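Local coordinates for protein MgGH51 (Meripilus giganteus, PDB 6ZPV) that probably releases terminal alpha-L-arabinofuranosyl residues from arabinose-containing polysaccharides by hydrolysis, as a fungal family GH51 glycosidase, at residues Q579-P584 with F617-I622. Sequence-based numbering, arbitrary orientation. Where two conformers were deposited one is given.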
loop_
_atom_site.group_PDB
_atom_site.type_symbol
_atom_site.label_atom_id
_atom_site.label_comp_id
_atom_site.label_asym_id
_atom_site.label_seq_id
_atom_site.Cartn_x
_atom_site.Cartn_y
_atom_site.Cartn_z
ATOM N N GLN A 579 2.833 24.655 12.410
ATOM C CA GLN A 579 2.140 23.978 11.287
ATOM C C GLN A 579 0.765 23.615 11.796
ATOM O O GLN A 579 0.674 22.972 12.828
ATOM C CB GLN A 579 2.925 22.712 10.874
ATOM C CG GLN A 579 4.359 22.996 10.480
ATOM C CD GLN A 579 5.188 21.744 10.319
ATOM O OE1 GLN A 579 6.056 21.374 11.214
ATOM N NE2 GLN A 579 4.985 21.132 9.229
ATOM N N VAL A 580 -0.278 24.001 11.054
ATOM C CA VAL A 580 -1.673 23.804 11.516
ATOM C C VAL A 580 -2.498 23.185 10.396
ATOM O O VAL A 580 -2.517 23.727 9.276
ATOM C CB VAL A 580 -2.338 25.154 11.879
ATOM C CG1 VAL A 580 -3.733 24.989 12.442
ATOM C CG2 VAL A 580 -1.513 25.967 12.825
ATOM N N LEU A 581 -3.199 22.129 10.722
ATOM C CA LEU A 581 -4.208 21.482 9.888
ATOM C C LEU A 581 -5.578 21.682 10.551
ATOM O O LEU A 581 -5.765 21.190 11.685
ATOM C CB LEU A 581 -3.884 20.003 9.762
ATOM C CG LEU A 581 -4.841 19.183 8.893
ATOM C CD1 LEU A 581 -4.577 19.443 7.414
ATOM C CD2 LEU A 581 -4.647 17.695 9.218
ATOM N N THR A 582 -6.477 22.377 9.907
ATOM C CA THR A 582 -7.796 22.646 10.509
ATOM C C THR A 582 -8.791 22.971 9.394
ATOM O O THR A 582 -8.411 23.011 8.217
ATOM C CB THR A 582 -7.729 23.759 11.564
ATOM O OG1 THR A 582 -8.945 23.842 12.301
ATOM C CG2 THR A 582 -7.446 25.108 10.996
ATOM N N GLY A 583 -10.034 23.072 9.732
ATOM C CA GLY A 583 -11.109 23.412 8.818
ATOM C C GLY A 583 -12.425 22.968 9.429
ATOM O O GLY A 583 -12.480 22.516 10.576
ATOM N N PRO A 584 -13.511 23.048 8.641
ATOM C CA PRO A 584 -14.804 22.594 9.133
ATOM C C PRO A 584 -14.723 21.132 9.540
ATOM O O PRO A 584 -14.080 20.317 8.864
ATOM C CB PRO A 584 -15.735 22.816 7.906
ATOM C CG PRO A 584 -15.059 23.912 7.105
ATOM C CD PRO A 584 -13.565 23.640 7.294
ATOM N N PHE A 617 -11.186 21.544 16.132
ATOM C CA PHE A 617 -10.880 20.573 15.077
ATOM C C PHE A 617 -9.550 20.940 14.422
ATOM O O PHE A 617 -9.502 21.272 13.215
ATOM C CB PHE A 617 -12.009 20.468 14.054
ATOM C CG PHE A 617 -13.307 20.013 14.674
ATOM C CD1 PHE A 617 -13.435 18.744 15.294
ATOM C CD2 PHE A 617 -14.387 20.850 14.721
ATOM C CE1 PHE A 617 -14.573 18.351 15.940
ATOM C CE2 PHE A 617 -15.568 20.450 15.357
ATOM C CZ PHE A 617 -15.636 19.213 15.969
ATOM N N SER A 618 -8.462 20.855 15.174
ATOM C CA SER A 618 -7.137 21.181 14.613
ATOM C C SER A 618 -6.065 20.186 15.061
ATOM O O SER A 618 -6.121 19.642 16.187
ATOM C CB SER A 618 -6.726 22.588 14.988
ATOM O OG SER A 618 -6.550 22.775 16.387
ATOM N N VAL A 619 -5.062 20.049 14.207
ATOM C CA VAL A 619 -3.821 19.365 14.525
ATOM C C VAL A 619 -2.717 20.400 14.303
ATOM O O VAL A 619 -2.610 20.964 13.204
ATOM C CB VAL A 619 -3.526 18.144 13.630
ATOM C CG1 VAL A 619 -2.240 17.465 14.066
ATOM C CG2 VAL A 619 -4.708 17.179 13.668
ATOM N N SER A 620 -1.894 20.638 15.322
ATOM C CA SER A 620 -0.849 21.671 15.269
ATOM C C SER A 620 0.475 21.072 15.692
ATOM O O SER A 620 0.518 20.233 16.613
ATOM C CB SER A 620 -1.182 22.870 16.126
ATOM O OG SER A 620 -2.484 23.379 15.830
ATOM N N VAL A 621 1.550 21.586 15.127
ATOM C CA VAL A 621 2.919 21.242 15.571
ATOM C C VAL A 621 3.669 22.557 15.754
ATOM O O VAL A 621 3.778 23.341 14.792
ATOM C CB VAL A 621 3.665 20.375 14.558
ATOM C CG1 VAL A 621 5.054 20.034 15.093
ATOM C CG2 VAL A 621 2.858 19.126 14.219
ATOM N N ILE A 622 4.191 22.755 16.946
ATOM C CA ILE A 622 5.066 23.896 17.252
ATOM C C ILE A 622 6.459 23.320 17.429
ATOM O O ILE A 622 6.644 22.400 18.268
ATOM C CB ILE A 622 4.609 24.691 18.495
ATOM C CG1 ILE A 622 3.262 25.325 18.199
ATOM C CG2 ILE A 622 5.679 25.744 18.845
ATOM C CD1 ILE A 622 2.603 26.005 19.411
#
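L581 and V619 face each other as an antiparallel hydrogen-bonded pair, each using both its backbone N and its O on the other. L581 N reaches V619 O at 2.8 Å almost straight, at 176°, and V619 N returns to L581 O. Two residues before L581 and two after V619, Q579 and V621 repeat the exchange, with V621 N 2.8 Å from Q579 O. The intervening S620 bonds by its backbone to I552, and V580 to K600, on the neighbouring strands. These are inner strands of the antiparallel sheet of the C-terminal beta domain, 618-625 lying between 547-554 and 575-582. L581, V619 and V621 turn to the face covered by helix 507-517; V580 and S620 take the other, S620 OG bonding to Y612 OH. Beyond the L581–V619 pair, F617 O is met by a side chain, G583 N being 4.0 Å from F617 O: T582 OG1, anti to its own N (chi1 -170°), gives its proton to F617 O at 2.8 Å, from well above the carbonyl plane, with A616 O as a second, weak partner. A valine in place of T582 would probably leave F617 O without this donor, at the point where F617 and S618 form a G1 bulge opposite N554. S618 OG bonds back to P615 O.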